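Local coordinates for protein 2,3-dehydroadipyl-CoA hydratase (Escherichia coli, PDB 4FZW) that catalyses the reversible conversion of 2,3-dehydroadipyl-CoA into 3-hydroxyadipyl-CoA in the breakdown of phenylacetate, at residues 94-99 and 204-209; 128-133 and 158-163. One frame throughout, in Å; residues are numbered along the deposited sequence.

Overall arrangement
From the N terminus, the chain leaves helix 84-92, passes through 94-97 and enters strand 98-102 of the larger sheet. It next reaches 128-133, where strand 127-129 of the smaller sheet gives way to the short helix 132-135. Interaction 2 closes a loop of 24 residues by bringing back the C-terminal end of helix 146-162. Interaction 1 closes a far wider loop of 104 residues when helix 202-214 returns to 94-99, and interaction 2 is nested within it. The contacts lie on opposite sides of the chain's centre, their own centres about 29 Å apart, yet between subunits Ala208 packs on Val160 of a neighbouring copy.

Interaction 1. Residues 94-99 and 204-209; sequences FNKPLI and ALQAAK
Lys209 reaches from helix 202-214 into the turn before strand 98-102 and ends among its backbone carbonyls, Phe94 O among them. Lys209 NZ donates to Phe94 O at 3.0 Å, from a point 43° out of the carbonyl plane. A second bond, from the same NZ to Lys96 O, is assigned at 2.6 Å, but the position of that oxygen is less certain. Lys209 CG is anti to the backbone N (chi1 -166°); the chain, extended beyond it, carries Lys209 CD to 3.5 Å from Asn95 O. The ammonium also forms a salt bridge with Asp118, whose OD2 accepts Leu98 N as well; one carboxylate thus ties Lys209 to the start of the strand, and its charge would probably favour the protonated amine.

Beside this polar grip, Gln206 lies alongside Lys96, both side chains pointing the same way, with Gln206 NE2 3.6 Å from Lys96 CE. Lys96 NZ continues beyond to Ile50 O and Ala44 O. Pro97 and Leu205 cross at about a right angle, Pro97 CG 4.0 Å from Leu205 CB. One water donates to both Asn95 O (2.6 Å) and Gln206 O (2.9 Å).

Lys209, this water and the Pro97-Leu205 packing fasten helix 202-214, in the C-terminal part of the crotonase fold, to the entry of a central strand of the larger sheet. Around them, Phe94 packs on Leu41 and Ala44 of helix 31-46, Pro97 on Met197 of helix 186-197, and Leu98 on Cys53 and Ile55 of strand 52-56, while Ala204 and Ala207 rest on Leu234 of helix 220-235.

Interaction 2. Residues 128-133 and 158-163; sequences FGLPEI and KMVLSG
Ile133 packs against the last carbonyls of helix 146-162. Its CB points toward the helix and sits 3.3 Å from Val160 O. There the side chain forks: Ile133 CG2 meets both Val160 O and Leu161 O, the latter at 3.4 Å, and touches Gly163 N, whereas Ile133 CG1, anti to the backbone N (chi1 -162°), approaches Leu161 O at 3.5 Å. The side chain packs as well on His200 of a neighbouring subunit. An alanine here would probably open a gap over the helix end, leaving Leu161 O without its branched apolar cover, and thin the packing on His200 of the neighbouring subunit.

On the strand side, Met159 bends at chi3 (64°), bringing Met159 CE to 3.3 Å from Phe128 O and beside Gly129 CA. Leu130 and Val160 lie side by side, pointing the same way, with Leu130 CD1 3.8 Å from Val160 CG2. Gly163, the first residue past the helix, has a positive phi (92°) and lies against Pro131.

Water supplies the polar links. One water accepts from Leu130 N and donates to Met159 O (2.9 Å), an oxygen that also accepts Gly163 N at the helix's C-terminal end. Another accepts from Ile133 N and donates to Leu130 O and to Val160 O (2.7 Å). Strand 127-129 of the smaller sheet, with the turn after it, is thus joined to the end of helix 146-162 at a subunit contact by van der Waals packing, much of it aliphatic carbon against backbone carbonyls, with two waters satisfying backbone groups that do not bond directly across it.

Interaction 1. Residues 94-99 and 204-209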
ATOM      1  N   PHE B  94     -12.779  -4.411 -18.062  1.00 40.91           N
ATOM      2  CA  PHE B  94     -13.565  -3.647 -19.011  1.00 41.99           C
ATOM      3  C   PHE B  94     -13.294  -2.169 -18.742  1.00 45.17           C
ATOM      4  O   PHE B  94     -13.431  -1.702 -17.617  1.00 43.15           O
ATOM      5  CB  PHE B  94     -15.054  -3.984 -18.883  1.00 41.87           C
ATOM      6  CG  PHE B  94     -15.947  -3.180 -19.802  1.00 44.33           C
ATOM      7  CD1 PHE B  94     -15.923  -3.382 -21.173  1.00 44.23           C
ATOM      8  CD2 PHE B  94     -16.813  -2.232 -19.295  1.00 39.36           C
ATOM      9  CE1 PHE B  94     -16.744  -2.648 -22.024  1.00 42.66           C
ATOM     10  CE2 PHE B  94     -17.645  -1.490 -20.147  1.00 43.00           C
ATOM     11  CZ  PHE B  94     -17.609  -1.704 -21.514  1.00 41.72           C
ATOM     12  N   ASN B  95     -12.898  -1.439 -19.778  1.00 49.93           N
ATOM     13  CA  ASN B  95     -12.346  -0.099 -19.603  1.00 46.77           C
ATOM     14  C   ASN B  95     -13.387   1.022 -19.743  1.00 44.09           C
ATOM     15  O   ASN B  95     -13.071   2.193 -19.539  1.00 44.74           O
ATOM     16  CB  ASN B  95     -11.187   0.108 -20.589  1.00 44.05           C
ATOM     17  CG  ASN B  95     -11.653   0.130 -22.056  1.00 50.22           C
ATOM     18  OD1 ASN B  95     -12.713  -0.386 -22.398  1.00 50.94           O
ATOM     19  ND2 ASN B  95     -10.852   0.726 -22.918  1.00 56.15           N
ATOM     20  N   LYS B  96     -14.620   0.661 -20.105  1.00 44.01           N
ATOM     21  CA  LYS B  96     -15.696   1.645 -20.257  1.00 43.62           C
ATOM     22  C   LYS B  96     -16.706   1.613 -19.108  1.00 39.22           C
ATOM     23  O   LYS B  96     -16.821   0.612 -18.401  1.00 34.62           O
ATOM     24  CB  LYS B  96     -16.405   1.476 -21.599  1.00 41.69           C
ATOM     25  CG  LYS B  96     -15.495   1.706 -22.800  1.00 44.91           C
ATOM     26  CD  LYS B  96     -16.211   1.394 -24.108  1.00 47.75           C
ATOM     27  CE  LYS B  96     -15.202   1.301 -25.250  1.00 50.13           C
ATOM     28  NZ  LYS B  96     -15.852   1.141 -26.588  1.00 48.52           N
ATOM     29  N   PRO B  97     -17.422   2.728 -18.905  1.00 39.81           N
ATOM     30  CA  PRO B  97     -18.436   2.791 -17.841  1.00 40.49           C
ATOM     31  C   PRO B  97     -19.425   1.628 -17.885  1.00 38.56           C
ATOM     32  O   PRO B  97     -19.928   1.250 -18.943  1.00 38.97           O
ATOM     33  CB  PRO B  97     -19.139   4.113 -18.114  1.00 40.09           C
ATOM     34  CG  PRO B  97     -18.000   4.978 -18.642  1.00 42.24           C
ATOM     35  CD  PRO B  97     -17.173   4.049 -19.510  1.00 34.39           C
ATOM     36  N   LEU B  98     -19.689   1.055 -16.720  1.00 38.70           N
ATOM     37  CA  LEU B  98     -20.492  -0.147 -16.624  1.00 36.65           C
ATOM     38  C   LEU B  98     -21.527   0.059 -15.532  1.00 37.46           C
ATOM     39  O   LEU B  98     -21.194   0.215 -14.349  1.00 39.21           O
ATOM     40  CB  LEU B  98     -19.599  -1.355 -16.317  1.00 33.58           C
ATOM     41  CG  LEU B  98     -20.174  -2.770 -16.338  1.00 35.70           C
ATOM     42  CD1 LEU B  98     -20.810  -3.116 -17.668  1.00 36.84           C
ATOM     43  CD2 LEU B  98     -19.075  -3.759 -15.995  1.00 36.23           C
ATOM     44  N   ILE B  99     -22.786   0.066 -15.949  1.00 38.71           N
ATOM     45  CA  ILE B  99     -23.894   0.295 -15.041  1.00 35.39           C
ATOM     46  C   ILE B  99     -24.715  -0.992 -14.851  1.00 38.04           C
ATOM     47  O   ILE B  99     -25.084  -1.674 -15.823  1.00 35.25           O
ATOM     48  CB  ILE B  99     -24.776   1.484 -15.513  1.00 36.42           C
ATOM     49  CG1 ILE B  99     -23.943   2.779 -15.556  1.00 35.58           C
ATOM     50  CG2 ILE B  99     -25.954   1.669 -14.575  1.00 39.56           C
ATOM     51  CD1 ILE B  99     -24.495   3.856 -16.483  1.00 33.13           C
ATOM     52  N   ALA B 204     -12.332  10.602 -22.350  1.00 40.59           N
ATOM     53  CA  ALA B 204     -12.538  11.189 -21.030  1.00 37.87           C
ATOM     54  C   ALA B 204     -13.231  10.184 -20.115  1.00 36.90           C
ATOM     55  O   ALA B 204     -12.834  10.003 -18.962  1.00 33.23           O
ATOM     56  CB  ALA B 204     -13.348  12.471 -21.135  1.00 42.43           C
ATOM     57  N   LEU B 205     -14.262   9.525 -20.630  1.00 35.83           N
ATOM     58  CA  LEU B 205     -14.920   8.488 -19.846  1.00 37.85           C
ATOM     59  C   LEU B 205     -13.889   7.428 -19.442  1.00 40.67           C
ATOM     60  O   LEU B 205     -13.836   7.008 -18.284  1.00 39.80           O
ATOM     61  CB  LEU B 205     -16.106   7.873 -20.597  1.00 37.14           C
ATOM     62  CG  LEU B 205     -17.385   8.743 -20.742  1.00 38.26           C
ATOM     63  CD1 LEU B 205     -18.438   8.097 -21.624  1.00 30.45           C
ATOM     64  CD2 LEU B 205     -17.981   9.079 -19.403  1.00 32.42           C
ATOM     65  N   GLN B 206     -13.063   7.008 -20.397  1.00 40.31           N
ATOM     66  CA  GLN B 206     -12.056   5.997 -20.127  1.00 40.62           C
ATOM     67  C   GLN B 206     -11.005   6.483 -19.140  1.00 37.61           C
ATOM     68  O   GLN B 206     -10.664   5.763 -18.195  1.00 37.24           O
ATOM     69  CB  GLN B 206     -11.443   5.511 -21.430  1.00 42.08           C
ATOM     70  CG  GLN B 206     -12.464   4.735 -22.250  1.00 47.78           C
ATOM     71  CD  GLN B 206     -12.075   4.513 -23.702  1.00 49.64           C
ATOM     72  OE1 GLN B 206     -11.420   5.341 -24.330  1.00 52.11           O
ATOM     73  NE2 GLN B 206     -12.512   3.391 -24.249  1.00 52.98           N
ATOM     74  N   ALA B 207     -10.517   7.707 -19.350  1.00 38.08           N
ATOM     75  CA  ALA B 207      -9.578   8.345 -18.423  1.00 38.59           C
ATOM     76  C   ALA B 207     -10.133   8.429 -16.994  1.00 41.59           C
ATOM     77  O   ALA B 207      -9.472   8.016 -16.040  1.00 43.61           O
ATOM     78  CB  ALA B 207      -9.198   9.742 -18.910  1.00 37.75           C
ATOM     79  N   ALA B 208     -11.328   8.989 -16.850  1.00 36.27           N
ATOM     80  CA  ALA B 208     -11.905   9.235 -15.539  1.00 35.71           C
ATOM     81  C   ALA B 208     -12.165   7.923 -14.820  1.00 37.62           C
ATOM     82  O   ALA B 208     -11.939   7.816 -13.608  1.00 36.73           O
ATOM     83  CB  ALA B 208     -13.195  10.017 -15.673  1.00 40.46           C
ATOM     84  N   LYS B 209     -12.646   6.928 -15.566  1.00 35.98           N
ATOM     85  CA  LYS B 209     -12.909   5.621 -14.979  1.00 38.92           C
ATOM     86  C   LYS B 209     -11.629   5.015 -14.414  1.00 39.14           C
ATOM     87  O   LYS B 209     -11.604   4.502 -13.292  1.00 40.79           O
ATOM     88  CB  LYS B 209     -13.538   4.659 -15.989  1.00 39.75           C
ATOM     89  CG  LYS B 209     -14.133   3.426 -15.315  1.00 42.59           C
ATOM     90  CD  LYS B 209     -14.489   2.314 -16.302  1.00 42.25           C
ATOM     91  CE  LYS B 209     -14.647   1.012 -15.536  1.00 41.82           C
ATOM     92  NZ  LYS B 209     -15.445  -0.022 -16.244  1.00 45.71           N
TER
HETATM   93  O   HOH W   1     -10.872   2.883 -18.293  1.00 41.14           O

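Interaction 2. Residues 128-133 and 158-163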
ATOM      1  N   PHE B 128     -30.119  -7.314  -2.035  1.00 36.59           N
ATOM      2  CA  PHE B 128     -28.687  -7.469  -2.163  1.00 31.79           C
ATOM      3  C   PHE B 128     -28.217  -8.277  -0.985  1.00 34.64           C
ATOM      4  O   PHE B 128     -28.486  -7.912   0.157  1.00 35.76           O
ATOM      5  CB  PHE B 128     -27.982  -6.113  -2.135  1.00 29.51           C
ATOM      6  CG  PHE B 128     -28.217  -5.267  -3.359  1.00 34.01           C
ATOM      7  CD1 PHE B 128     -29.148  -4.234  -3.328  1.00 31.29           C
ATOM      8  CD2 PHE B 128     -27.478  -5.473  -4.532  1.00 31.88           C
ATOM      9  CE1 PHE B 128     -29.365  -3.437  -4.452  1.00 32.97           C
ATOM     10  CE2 PHE B 128     -27.689  -4.690  -5.655  1.00 28.24           C
ATOM     11  CZ  PHE B 128     -28.642  -3.674  -5.622  1.00 34.17           C
ATOM     12  N   GLY B 129     -27.494  -9.360  -1.256  1.00 35.59           N
ATOM     13  CA  GLY B 129     -26.947 -10.185  -0.197  1.00 35.02           C
ATOM     14  C   GLY B 129     -25.918 -11.196  -0.670  1.00 38.53           C
ATOM     15  O   GLY B 129     -25.814 -11.509  -1.857  1.00 38.31           O
ATOM     16  N   LEU B 130     -25.166 -11.724   0.284  1.00 35.73           N
ATOM     17  CA  LEU B 130     -24.133 -12.713   0.015  1.00 38.13           C
ATOM     18  C   LEU B 130     -24.344 -13.946   0.908  1.00 37.50           C
ATOM     19  O   LEU B 130     -23.682 -14.100   1.933  1.00 36.56           O
ATOM     20  CB  LEU B 130     -22.745 -12.088   0.252  1.00 34.25           C
ATOM     21  CG  LEU B 130     -22.318 -10.976  -0.723  1.00 35.00           C
ATOM     22  CD1 LEU B 130     -21.395  -9.981  -0.045  1.00 35.55           C
ATOM     23  CD2 LEU B 130     -21.649 -11.534  -2.016  1.00 33.66           C
ATOM     24  N   PRO B 131     -25.266 -14.841   0.511  1.00 40.33           N
ATOM     25  CA  PRO B 131     -25.592 -15.980   1.378  1.00 42.64           C
ATOM     26  C   PRO B 131     -24.617 -17.147   1.218  1.00 42.12           C
ATOM     27  O   PRO B 131     -24.988 -18.278   1.527  1.00 48.09           O
ATOM     28  CB  PRO B 131     -26.965 -16.406   0.872  1.00 32.67           C
ATOM     29  CG  PRO B 131     -26.904 -16.131  -0.566  1.00 34.11           C
ATOM     30  CD  PRO B 131     -26.017 -14.903  -0.755  1.00 39.42           C
ATOM     31  N   GLU B 132     -23.398 -16.878   0.759  1.00 39.99           N
ATOM     32  CA  GLU B 132     -22.363 -17.923   0.605  1.00 44.14           C
ATOM     33  C   GLU B 132     -22.053 -18.618   1.923  1.00 42.37           C
ATOM     34  O   GLU B 132     -21.946 -19.834   1.978  1.00 43.12           O
ATOM     35  CB  GLU B 132     -21.065 -17.350   0.019  1.00 37.82           C
ATOM     36  CG  GLU B 132     -21.102 -17.111  -1.499  1.00 35.72           C
ATOM     37  CD  GLU B 132     -21.583 -15.727  -1.902  1.00 39.65           C
ATOM     38  OE1 GLU B 132     -22.150 -15.013  -1.059  1.00 40.49           O
ATOM     39  OE2 GLU B 132     -21.393 -15.348  -3.076  1.00 42.76           O
ATOM     40  N   ILE B 133     -21.929 -17.830   2.985  1.00 40.89           N
ATOM     41  CA  ILE B 133     -21.644 -18.360   4.310  1.00 39.07           C
ATOM     42  C   ILE B 133     -22.668 -19.417   4.763  1.00 44.09           C
ATOM     43  O   ILE B 133     -22.327 -20.311   5.522  1.00 45.55           O
ATOM     44  CB  ILE B 133     -21.545 -17.222   5.360  1.00 39.51           C
ATOM     45  CG1 ILE B 133     -20.834 -17.692   6.636  1.00 40.72           C
ATOM     46  CG2 ILE B 133     -22.918 -16.669   5.701  1.00 37.36           C
ATOM     47  CD1 ILE B 133     -19.327 -17.855   6.526  1.00 36.60           C
ATOM     48  N   LYS B 158     -21.596  -8.031   8.677  1.00 36.73           N
ATOM     49  CA  LYS B 158     -22.903  -8.577   8.976  1.00 34.57           C
ATOM     50  C   LYS B 158     -23.372  -9.451   7.823  1.00 36.16           C
ATOM     51  O   LYS B 158     -23.552 -10.659   7.984  1.00 38.34           O
ATOM     52  CB  LYS B 158     -23.886  -7.441   9.274  1.00 34.08           C
ATOM     53  CG  LYS B 158     -25.250  -7.891   9.789  1.00 39.67           C
ATOM     54  CD  LYS B 158     -26.184  -6.681   9.935  1.00 33.82           C
ATOM     55  CE  LYS B 158     -27.633  -7.077   9.956  1.00 35.23           C
ATOM     56  NZ  LYS B 158     -28.483  -5.850  10.025  1.00 46.52           N
ATOM     57  N   MET B 159     -23.546  -8.844   6.655  1.00 34.06           N
ATOM     58  CA  MET B 159     -24.089  -9.554   5.509  1.00 34.38           C
ATOM     59  C   MET B 159     -23.230 -10.747   5.156  1.00 39.16           C
ATOM     60  O   MET B 159     -23.758 -11.807   4.819  1.00 39.28           O
ATOM     61  CB  MET B 159     -24.200  -8.627   4.299  1.00 35.53           C
ATOM     62  CG  MET B 159     -25.022  -7.385   4.550  1.00 31.84           C
ATOM     63  SD  MET B 159     -24.959  -6.225   3.195  1.00 40.44           S
ATOM     64  CE  MET B 159     -25.732  -7.133   1.868  1.00 35.05           C
ATOM     65  N   VAL B 160     -21.906 -10.575   5.221  1.00 37.21           N
ATOM     66  CA  VAL B 160     -20.976 -11.633   4.812  1.00 35.66           C
ATOM     67  C   VAL B 160     -20.938 -12.772   5.829  1.00 38.38           C
ATOM     68  O   VAL B 160     -21.011 -13.938   5.454  1.00 36.70           O
ATOM     69  CB  VAL B 160     -19.554 -11.079   4.539  1.00 37.77           C
ATOM     70  CG1 VAL B 160     -18.449 -12.231   4.523  1.00 31.40           C
ATOM     71  CG2 VAL B 160     -19.546 -10.235   3.232  1.00 33.35           C
ATOM     72  N   LEU B 161     -20.858 -12.426   7.111  1.00 34.90           N
ATOM     73  CA  LEU B 161     -20.819 -13.429   8.171  1.00 37.44           C
ATOM     74  C   LEU B 161     -22.178 -14.111   8.436  1.00 40.49           C
ATOM     75  O   LEU B 161     -22.220 -15.306   8.736  1.00 37.11           O
ATOM     76  CB  LEU B 161     -20.217 -12.848   9.463  1.00 37.21           C
ATOM     77  CG  LEU B 161     -18.779 -12.330   9.335  1.00 30.53           C
ATOM     78  CD1 LEU B 161     -18.339 -11.525  10.549  1.00 35.22           C
ATOM     79  CD2 LEU B 161     -17.848 -13.480   9.068  1.00 37.32           C
ATOM     80  N   SER B 162     -23.275 -13.356   8.330  1.00 39.67           N
ATOM     81  CA  SER B 162     -24.606 -13.896   8.596  1.00 37.80           C
ATOM     82  C   SER B 162     -25.332 -14.380   7.335  1.00 38.37           C
ATOM     83  O   SER B 162     -26.072 -15.365   7.396  1.00 38.40           O
ATOM     84  CB  SER B 162     -25.473 -12.884   9.345  1.00 39.62           C
ATOM     85  OG  SER B 162     -26.071 -11.934   8.473  1.00 36.88           O
ATOM     86  N   GLY B 163     -25.137 -13.694   6.209  1.00 35.16           N
ATOM     87  CA  GLY B 163     -25.806 -14.059   4.966  1.00 35.80           C
ATOM     88  C   GLY B 163     -27.152 -13.386   4.670  1.00 41.52           C
ATOM     89  O   GLY B 163     -27.773 -13.650   3.640  1.00 42.78           O
TER
HETATM   90  O   HOH W   2     -25.453 -10.952   2.684  1.00 34.30           O
HETATM   91  O   HOH W   3     -21.347 -14.864   2.992  1.00 39.25           O